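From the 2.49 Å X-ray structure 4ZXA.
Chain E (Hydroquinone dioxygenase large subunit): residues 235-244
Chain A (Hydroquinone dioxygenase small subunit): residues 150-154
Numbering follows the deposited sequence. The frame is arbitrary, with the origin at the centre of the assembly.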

# COMPACT_ATOMS: atom_id res chain seq x y z
N THR E 235 -30.83 -2.56 3.93
CA THR E 235 -31.90 -1.60 3.67
C THR E 235 -33.23 -2.24 3.27
O THR E 235 -34.22 -1.55 3.13
CB THR E 235 -31.52 -0.54 2.60
OG1 THR E 235 -31.05 -1.17 1.41
CG2 THR E 235 -30.45 0.42 3.13
N SER E 236 -33.25 -3.55 3.06
CA SER E 236 -34.51 -4.26 2.88
C SER E 236 -34.34 -5.76 3.10
O SER E 236 -33.34 -6.36 2.68
CB SER E 236 -35.13 -3.98 1.50
OG SER E 236 -34.29 -4.43 0.45
N VAL E 237 -35.32 -6.35 3.77
CA VAL E 237 -35.27 -7.75 4.13
C VAL E 237 -36.42 -8.53 3.48
O VAL E 237 -37.58 -8.28 3.75
CB VAL E 237 -35.35 -7.92 5.65
CG1 VAL E 237 -35.23 -9.41 6.04
CG2 VAL E 237 -34.26 -7.11 6.33
N CYS E 238 -36.07 -9.48 2.63
CA CYS E 238 -37.04 -10.41 2.07
C CYS E 238 -36.66 -11.85 2.46
O CYS E 238 -36.01 -12.57 1.68
CB CYS E 238 -37.12 -10.25 0.55
SG CYS E 238 -38.14 -11.48 -0.29
N LYS E 239 -37.04 -12.25 3.67
CA LYS E 239 -36.57 -13.51 4.24
C LYS E 239 -35.04 -13.55 4.30
O LYS E 239 -34.42 -12.65 4.88
CB LYS E 239 -37.15 -14.69 3.47
CG LYS E 239 -38.67 -14.79 3.59
CD LYS E 239 -39.21 -16.19 3.31
CE LYS E 239 -40.75 -16.17 3.25
NZ LYS E 239 -41.37 -17.53 3.21
N ALA E 240 -34.42 -14.56 3.69
CA ALA E 240 -32.96 -14.69 3.74
C ALA E 240 -32.25 -13.68 2.82
O ALA E 240 -31.06 -13.43 2.97
CB ALA E 240 -32.52 -16.12 3.41
N SER E 241 -32.99 -13.12 1.87
CA SER E 241 -32.46 -12.14 0.92
C SER E 241 -32.33 -10.76 1.56
O SER E 241 -33.31 -10.20 2.05
CB SER E 241 -33.39 -12.05 -0.29
OG SER E 241 -33.01 -10.98 -1.13
N LEU E 242 -31.10 -10.24 1.58
CA LEU E 242 -30.85 -8.91 2.15
C LEU E 242 -30.23 -7.95 1.12
O LEU E 242 -29.22 -8.26 0.47
CB LEU E 242 -29.94 -8.99 3.37
CG LEU E 242 -30.20 -10.03 4.46
CD1 LEU E 242 -29.06 -10.02 5.48
CD2 LEU E 242 -31.53 -9.79 5.16
N PHE E 243 -30.84 -6.78 0.98
CA PHE E 243 -30.20 -5.71 0.24
C PHE E 243 -29.29 -4.92 1.19
O PHE E 243 -29.76 -4.36 2.18
CB PHE E 243 -31.25 -4.81 -0.41
CG PHE E 243 -31.64 -5.24 -1.80
CD1 PHE E 243 -31.25 -6.48 -2.29
CD2 PHE E 243 -32.37 -4.40 -2.63
CE1 PHE E 243 -31.59 -6.88 -3.59
CE2 PHE E 243 -32.71 -4.79 -3.92
CZ PHE E 243 -32.33 -6.03 -4.40
N CYS E 244 -27.99 -4.90 0.90
CA CYS E 244 -27.03 -4.25 1.79
C CYS E 244 -26.17 -3.22 1.07
O CYS E 244 -24.99 -3.45 0.85
CB CYS E 244 -26.10 -5.29 2.42
SG CYS E 244 -26.93 -6.79 2.99
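Chain A 150-154: QQTIK

The contact between these two stretches is a side-chain-mediated packing of one extended strand across a β-hairpin, centred on a single buried glutamine, and it illustrates how a polar residue can join two chains when both ends of its amide find partners. In chain E, strands 236-238 and 241-244 are joined by a type II' turn from Cys E238 to Ser E241. Backbone hydrogen bonds close the turn: Cys E238 N to Ser E241 O at 2.9 Å and Ser E241 N to Cys E238 O at 3.1 Å.

Chain A is extended from Gln A150 to Ile A153. Its strand runs in nearly the same direction as strand 236-238, at 23°, and close to antiparallel to strand 241-244, at 162°. The axes approach no closer than 7.7 and 8.3 Å respectively, and no backbone hydrogen bond links the two stretches, so chain A lies over the hairpin rather than extending its sheet. The nearest CA atoms, those of Cys E238 and Thr A152, are 6.5 Å apart.

Alternation along the strands decides which residues meet. Ser E236, Cys E238, Ser E241 and Phe E243 direct their CA-to-CB bonds toward chain A, whereas Val E237 and Leu E242 point away. From chain A, Gln A151 points toward the hairpin, and its neighbours Gln A150 and Thr A152 point away. With chi1 and chi2 both t, Gln A151 reaches out to place its amide between the two serines. Ser E236 OG donates a hydrogen bond to Gln A151 OE1 at 2.6 Å; Gln A151 NE2 donates to Ser E241 OG at 3.1 Å, with a nearly linear N-H...O angle of 175°.

Nearer the backbone, the same side chain makes an apolar contact. Gln A151 CB lies over one face of the Phe E243 ring, 4.0 Å from its centroid and 25° off the normal, a CH-π interaction in which Phe E243 CZ is 3.7 Å from Gln A151 CB.

Toward the turn the contact becomes less polar. Cys E238 SG packs 4.0 Å from Thr A152 CA and 4.1 Å from Ile A153 CG1. Although the CA-to-CB bond of Ile A153 points sideways, its side-chain end comes nearer, and Ile A153 CD1 lies 4.3 Å from Lys E239 CD. A water donates to Thr A152 O at 2.7 Å and hydrogen-bonds with Ser E241 OG, also at 2.7 Å.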

# COMPACT_ATOMS: atom_id res chain seq x y z
N GLN A 150 -36.86 -5.17 -8.57
CA GLN A 150 -37.67 -5.84 -7.57
C GLN A 150 -36.88 -6.94 -6.85
O GLN A 150 -36.31 -7.83 -7.49
CB GLN A 150 -38.94 -6.42 -8.22
CG GLN A 150 -39.82 -7.19 -7.25
CD GLN A 150 -41.31 -7.01 -7.52
OE1 GLN A 150 -41.73 -6.05 -8.18
NE2 GLN A 150 -42.13 -7.93 -6.99
N GLN A 151 -36.87 -6.85 -5.52
CA GLN A 151 -36.31 -7.89 -4.66
C GLN A 151 -37.40 -8.86 -4.21
O GLN A 151 -38.35 -8.47 -3.52
CB GLN A 151 -35.65 -7.25 -3.45
CG GLN A 151 -35.16 -8.25 -2.41
CD GLN A 151 -34.80 -7.54 -1.12
OE1 GLN A 151 -35.24 -6.41 -0.90
NE2 GLN A 151 -34.00 -8.19 -0.27
N THR A 152 -37.27 -10.12 -4.60
CA THR A 152 -38.33 -11.08 -4.31
C THR A 152 -37.83 -12.52 -4.40
O THR A 152 -36.63 -12.77 -4.26
CB THR A 152 -39.57 -10.85 -5.24
OG1 THR A 152 -40.67 -11.66 -4.80
CG2 THR A 152 -39.23 -11.17 -6.70
N ILE A 153 -38.75 -13.47 -4.63
CA ILE A 153 -38.39 -14.88 -4.73
C ILE A 153 -38.86 -15.45 -6.07
O ILE A 153 -39.94 -15.13 -6.52
CB ILE A 153 -39.02 -15.67 -3.57
CG1 ILE A 153 -38.52 -15.09 -2.23
CG2 ILE A 153 -38.74 -17.17 -3.70
CD1 ILE A 153 -39.09 -15.78 -1.00
N LYS A 154 -38.03 -16.29 -6.69
CA LYS A 154 -38.38 -16.87 -7.99
C LYS A 154 -39.80 -17.43 -7.94
O LYS A 154 -40.13 -18.21 -7.04
CB LYS A 154 -37.39 -17.97 -8.39
CG LYS A 154 -37.01 -17.99 -9.88
CD LYS A 154 -37.57 -19.22 -10.55
CE LYS A 154 -36.54 -20.32 -10.73
NZ LYS A 154 -35.61 -20.00 -11.83
O HOH W 1 -34.48 -11.47 -3.28